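Local coordinates for tudor and KH domain-containing protein homolog (Bombyx mori, PDB 5VQH), which takes part in primary piRNA biogenesis, silencing transposons in the germline, with a Tudor domain that recognises the symmetrically methylated PIWI proteins Siwi and Ago3, at residues R84-G87 against R88-A92; V173-F176 against E177-T180. All blocks are in the same frame, centred on the assembly; numbering follows the deposited sequence.

In the fold
From the N terminus the chain passes through strands 13-15, 23-30 and 35-40 and helix 43-59 before entering the antiparallel Tudor sheet. Contact 1 (84-87 with 88-92) is the turn there between strands 78-82 and 89-98, and it forms part of the dimethylarginine pocket. Contact 2 (173-176 with 177-180) comes later, within helix 170-179, which packs between helix 225-231 and strand 23-30 of the larger mixed sheet in the staphylococcal nuclease-like half. Each is local, the two follow in series, and they neither nest nor cross. The centres of contact 1 and contact 2 are 23 Å apart. They do not touch, although the side chain of Glu177 lies about 10 Å from the bound dimethylarginine.

Contact 1: residues R84-G87 against R88-A92. With 2MR (n3, n4-dimethylarginine), chain C.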
loop_
_atom_site.group_PDB
_atom_site.type_symbol
_atom_site.label_atom_id
_atom_site.label_comp_id
_atom_site.label_asym_id
_atom_site.label_seq_id
_atom_site.Cartn_x
_atom_site.Cartn_y
_atom_site.Cartn_z
ATOM N N ARG A 84 -11.556 -2.575 -8.555
ATOM C CA ARG A 84 -12.070 -2.901 -9.885
ATOM C C ARG A 84 -11.538 -4.224 -10.443
ATOM O O ARG A 84 -12.270 -4.928 -11.106
ATOM C CB ARG A 84 -11.820 -1.757 -10.874
ATOM C CG ARG A 84 -10.369 -1.522 -11.282
ATOM C CD ARG A 84 -10.304 -0.247 -12.124
ATOM N NE ARG A 84 -8.979 0.077 -12.682
ATOM C CZ ARG A 84 -8.531 -0.291 -13.890
ATOM N NH1 ARG A 84 -9.269 -1.050 -14.701
ATOM N NH2 ARG A 84 -7.318 0.088 -14.288
ATOM N N HIS A 85 -10.291 -4.575 -10.157
ATOM C CA HIS A 85 -9.719 -5.805 -10.721
ATOM C C HIS A 85 -10.209 -7.131 -10.158
ATOM O O HIS A 85 -9.990 -8.138 -10.807
ATOM C CB HIS A 85 -8.196 -5.784 -10.670
ATOM C CG HIS A 85 -7.598 -4.678 -11.473
ATOM N ND1 HIS A 85 -6.523 -3.935 -11.035
ATOM C CD2 HIS A 85 -7.945 -4.166 -12.679
ATOM C CE1 HIS A 85 -6.217 -3.026 -11.944
ATOM N NE2 HIS A 85 -7.069 -3.141 -12.948
ATOM N N ASP A 86 -10.851 -7.166 -8.989
ATOM C CA ASP A 86 -11.463 -8.425 -8.521
ATOM C C ASP A 86 -12.912 -8.333 -8.062
ATOM O O ASP A 86 -13.520 -9.351 -7.715
ATOM C CB ASP A 86 -10.629 -9.083 -7.422
ATOM C CG ASP A 86 -10.542 -8.255 -6.145
ATOM O OD1 ASP A 86 -9.819 -8.699 -5.237
ATOM O OD2 ASP A 86 -11.180 -7.183 -6.028
ATOM N N GLY A 87 -13.473 -7.133 -8.054
ATOM C CA GLY A 87 -14.834 -6.951 -7.572
ATOM C C GLY A 87 -15.064 -7.251 -6.101
ATOM O O GLY A 87 -16.176 -7.453 -5.714
ATOM N N ARG A 88 -14.028 -7.266 -5.270
ATOM C CA ARG A 88 -14.201 -7.464 -3.817
ATOM C C ARG A 88 -14.115 -6.135 -3.024
ATOM O O ARG A 88 -13.626 -5.110 -3.537
ATOM C CB ARG A 88 -13.155 -8.464 -3.294
ATOM C CG ARG A 88 -13.163 -9.830 -3.980
ATOM C CD ARG A 88 -12.171 -10.774 -3.332
ATOM N NE ARG A 88 -12.027 -12.063 -4.029
ATOM C CZ ARG A 88 -11.088 -12.356 -4.939
ATOM N NH1 ARG A 88 -10.191 -11.453 -5.335
ATOM N NH2 ARG A 88 -11.043 -13.572 -5.476
ATOM N N TRP A 89 -14.591 -6.157 -1.781
ATOM C CA TRP A 89 -14.700 -4.945 -0.967
ATOM C C TRP A 89 -13.525 -4.785 -0.021
ATOM O O TRP A 89 -13.080 -5.744 0.637
ATOM C CB TRP A 89 -16.027 -4.930 -0.175
ATOM C CG TRP A 89 -17.224 -4.684 -1.071
ATOM C CD1 TRP A 89 -17.900 -5.608 -1.809
ATOM C CD2 TRP A 89 -17.830 -3.430 -1.367
ATOM N NE1 TRP A 89 -18.906 -5.013 -2.531
ATOM C CE2 TRP A 89 -18.883 -3.673 -2.277
ATOM C CE3 TRP A 89 -17.596 -2.123 -0.948
ATOM C CZ2 TRP A 89 -19.678 -2.669 -2.770
ATOM C CZ3 TRP A 89 -18.389 -1.145 -1.434
ATOM C CH2 TRP A 89 -19.423 -1.420 -2.339
ATOM N N TYR A 90 -13.052 -3.542 0.076
ATOM C CA TYR A 90 -11.834 -3.212 0.807
ATOM C C TYR A 90 -12.018 -1.912 1.604
ATOM O O TYR A 90 -12.931 -1.106 1.372
ATOM C CB TYR A 90 -10.657 -3.116 -0.175
ATOM C CG TYR A 90 -10.373 -4.418 -0.880
ATOM C CD1 TYR A 90 -9.622 -5.392 -0.267
ATOM C CD2 TYR A 90 -10.877 -4.694 -2.150
ATOM C CE1 TYR A 90 -9.364 -6.604 -0.885
ATOM C CE2 TYR A 90 -10.633 -5.913 -2.778
ATOM C CZ TYR A 90 -9.859 -6.866 -2.133
ATOM O OH TYR A 90 -9.557 -8.110 -2.679
ATOM N N ARG A 91 -11.153 -1.733 2.575
ATOM C CA ARG A 91 -11.125 -0.540 3.345
ATOM C C ARG A 91 -10.196 0.383 2.604
ATOM O O ARG A 91 -9.049 0.002 2.296
ATOM C CB ARG A 91 -10.583 -0.806 4.744
ATOM C CG ARG A 91 -11.348 -1.862 5.499
ATOM C CD ARG A 91 -10.888 -2.061 6.951
ATOM N NE ARG A 91 -9.501 -2.483 7.156
ATOM C CZ ARG A 91 -8.938 -2.640 8.360
ATOM N NH1 ARG A 91 -9.633 -2.408 9.482
ATOM N NH2 ARG A 91 -7.671 -3.003 8.462
ATOM N N ALA A 92 -10.680 1.595 2.331
ATOM C CA ALA A 92 -9.893 2.588 1.627
ATOM C C ALA A 92 -10.100 3.958 2.253
ATOM O O ALA A 92 -11.112 4.203 2.906
ATOM C CB ALA A 92 -10.320 2.616 0.195
HETATM N N 2MR C . -6.106 -11.158 -5.365
HETATM C CA 2MR C . -6.927 -10.069 -5.924
HETATM C CB 2MR C . -6.532 -8.755 -5.261
HETATM C CG 2MR C . -6.451 -8.849 -3.738
HETATM C CD 2MR C . -6.642 -7.441 -3.205
HETATM N NE 2MR C . -5.538 -6.619 -3.635
HETATM C CZ 2MR C . -5.586 -5.311 -3.511
HETATM N NH1 2MR C . -6.629 -4.798 -3.045
HETATM C CQ1 2MR C . -6.856 -3.386 -2.828
HETATM N NH2 2MR C . -4.559 -4.547 -3.881
HETATM C CQ2 2MR C . -3.327 -5.069 -4.455
HETATM C C 2MR C . -6.841 -9.880 -7.433
HETATM O O 2MR C . -7.263 -8.852 -7.997
HETATM O OXT 2MR C . -6.357 -10.747 -8.166
#
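Asp86 reaches across the turn and holds both Arg88 and Tyr90 with its carboxylate. Among the hydrogen bonds, the Tyr90 hydroxyl donates to OD1 of Asp86 over 2.6 Å from OH, meeting the syn lone pair. The carboxylate and the phenol ring come from opposite directions and lie nearly in one plane, 8° apart, with OD1 at the ring edge. The other oxygen turns back on the chain: the backbone N of Arg88 gives a fairly straight bond of 2.9 Å to Asp86 OD2, from well above the carboxylate plane. This closes an Asx turn, which Asp86 can make because its CG sits between the backbone N and the carbonyl carbon (chi1 64°), while Gly87 takes up the positive phi at the bend.

The charged interaction is a salt bridge of 2.8 Å from Arg88 NH1 to Asp86 OD1. NH1 approaches from above the carboxylate plane, whereas OD1 lies near the guanidinium plane at its edge; the two planes stand 87° apart. OD1 thus accepts two donors, and the nearby positive charge would probably favour an ionised Asp86.

Packing on the ligand completes the arrangement. NH1 of the dimethylarginine lies 3.8 Å above the plane of the Tyr90 ring, over its centre, while CA of the ligand is 3.3 Å from Asp86 OD1. The bond from its hydroxyl to Asp86 probably steadies the Tyr90 ring against the methylated guanidinium, in a pocket shared with Phe83, Tyr113 and Tyr116; Asp118 hydrogen-bonds the ligand. Tyr90 itself meets the Tyr116 ring almost perpendicularly and touches Val52 of helix 43-59, whereas Trp89, next to it on strand 89-98, packs on Ala80 and Val82 of strand 78-82.

Contact 2: residues V173-F176 against E177-T180; sequences VERF and EELT
Arg175 carries its CG anti to the backbone N (chi1 -176°), and a bend at the next bond (chi2 82°) swings the chain along the helix surface, where its guanidinium meets both Glu178 and Leu179. NH1 of Arg175 forms a salt bridge with OE1 of Glu178 at 3.1 Å, the acid entering at the edge of the guanidinium and offering its anti lone pair. Over one face of the same group lies the Leu179 methyl CD2, 3.5 Å from Arg175 NH2 and displaced toward the rim. NE of Arg175 is held by Glu232 in a second salt bridge. Replacing Arg175 by an alanine would probably leave Glu178 and Glu232 without their positive mate and uncover the CD2 side of Leu179.

The Arg175-Glu178 and Arg175-Leu179 contacts are i to i+3 and i to i+4 relations of helix 170-179, in the staphylococcal nuclease-like half of the extended Tudor fold. The backbone bond from Leu179 N to Arg175 O (2.8 Å) is nearly straight. Near the end of the segment Phe176 O is gripped twice, by Thr180 N at 3.1 Å and by Thr180 OG1 at 3.0 Å. With its hydroxyl thus engaged, Thr180 lays its CG2 over one face of the Phe176 ring in a CH-pi contact, 4.0 Å from the ring centroid. On this buried side Phe176 also meets the Phe36 ring edge-to-face and touches Val30 of strand 23-30, while Leu179 packs on Val225 and Val228 of helix 225-231.

The other oxygen of Glu178, OE2, comes to 3.0 Å from OE2 of Glu174, the carboxylate planes 54° apart; this closeness of like charges may raise the proton affinity of one of them, an effect that Arg175 probably tempers.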
loop_
_atom_site.group_PDB
_atom_site.type_symbol
_atom_site.label_atom_id
_atom_site.label_comp_id
_atom_site.label_asym_id
_atom_site.label_seq_id
_atom_site.Cartn_x
_atom_site.Cartn_y
_atom_site.Cartn_z
ATOM N N VAL A 173 11.014 0.236 -12.533
ATOM C CA VAL A 173 9.863 -0.017 -11.712
ATOM C C VAL A 173 9.340 -1.385 -12.028
ATOM O O VAL A 173 9.007 -2.143 -11.119
ATOM C CB VAL A 173 8.743 0.992 -11.935
ATOM C CG1 VAL A 173 7.551 0.663 -11.054
ATOM C CG2 VAL A 173 9.225 2.401 -11.616
ATOM N N GLU A 174 9.276 -1.724 -13.302
ATOM C CA GLU A 174 8.741 -3.027 -13.720
ATOM C C GLU A 174 9.535 -4.210 -13.135
ATOM O O GLU A 174 8.984 -5.213 -12.668
ATOM C CB GLU A 174 8.768 -3.109 -15.247
ATOM C CG GLU A 174 8.287 -4.441 -15.809
ATOM C CD GLU A 174 6.982 -4.907 -15.194
ATOM O OE1 GLU A 174 6.106 -4.054 -14.911
ATOM O OE2 GLU A 174 6.836 -6.134 -14.999
ATOM N N ARG A 175 10.844 -4.061 -13.178
ATOM C CA ARG A 175 11.755 -5.089 -12.752
ATOM C C ARG A 175 11.719 -5.248 -11.213
ATOM O O ARG A 175 11.799 -6.373 -10.667
ATOM C CB ARG A 175 13.129 -4.701 -13.280
ATOM C CG ARG A 175 14.205 -5.701 -13.009
ATOM C CD ARG A 175 14.234 -6.839 -13.994
ATOM N NE ARG A 175 15.198 -7.781 -13.451
ATOM C CZ ARG A 175 14.942 -9.043 -13.148
ATOM N NH1 ARG A 175 13.738 -9.595 -13.382
ATOM N NH2 ARG A 175 15.923 -9.779 -12.638
ATOM N N PHE A 176 11.555 -4.118 -10.539
ATOM C CA PHE A 176 11.334 -4.103 -9.122
ATOM C C PHE A 176 10.035 -4.825 -8.802
ATOM O O PHE A 176 9.959 -5.495 -7.781
ATOM C CB PHE A 176 11.309 -2.659 -8.599
ATOM C CG PHE A 176 11.071 -2.533 -7.101
ATOM C CD1 PHE A 176 11.975 -3.048 -6.184
ATOM C CD2 PHE A 176 9.959 -1.823 -6.602
ATOM C CE1 PHE A 176 11.768 -2.902 -4.814
ATOM C CE2 PHE A 176 9.751 -1.664 -5.225
ATOM C CZ PHE A 176 10.658 -2.218 -4.334
ATOM N N GLU A 177 9.021 -4.717 -9.660
ATOM C CA GLU A 177 7.805 -5.464 -9.407
ATOM C C GLU A 177 8.020 -6.958 -9.622
ATOM O O GLU A 177 7.331 -7.774 -9.028
ATOM C CB GLU A 177 6.653 -4.967 -10.265
ATOM C CG GLU A 177 6.264 -3.517 -10.006
ATOM C CD GLU A 177 4.979 -3.105 -10.719
ATOM O OE1 GLU A 177 4.176 -3.983 -11.080
ATOM O OE2 GLU A 177 4.745 -1.899 -10.914
ATOM N N GLU A 178 8.943 -7.329 -10.493
ATOM C CA GLU A 178 9.170 -8.753 -10.764
ATOM C C GLU A 178 9.970 -9.315 -9.607
ATOM O O GLU A 178 9.615 -10.361 -9.066
ATOM C CB GLU A 178 9.910 -8.996 -12.083
ATOM C CG GLU A 178 9.045 -8.847 -13.336
ATOM C CD GLU A 178 9.840 -8.452 -14.615
ATOM O OE1 GLU A 178 11.049 -8.778 -14.733
ATOM O OE2 GLU A 178 9.252 -7.809 -15.526
ATOM N N LEU A 179 11.030 -8.610 -9.220
ATOM C CA LEU A 179 11.912 -9.104 -8.180
ATOM C C LEU A 179 11.184 -9.269 -6.848
ATOM O O LEU A 179 11.423 -10.248 -6.142
ATOM C CB LEU A 179 13.101 -8.169 -7.980
ATOM C CG LEU A 179 14.062 -8.039 -9.152
ATOM C CD1 LEU A 179 15.036 -6.904 -8.913
ATOM C CD2 LEU A 179 14.785 -9.356 -9.343
ATOM N N THR A 180 10.293 -8.325 -6.508
ATOM C CA THR A 180 9.484 -8.421 -5.270
ATOM C C THR A 180 8.271 -9.306 -5.438
ATOM O O THR A 180 7.620 -9.641 -4.436
ATOM C CB THR A 180 8.963 -7.043 -4.787
ATOM O OG1 THR A 180 8.049 -6.483 -5.749
ATOM C CG2 THR A 180 10.119 -6.064 -4.543
#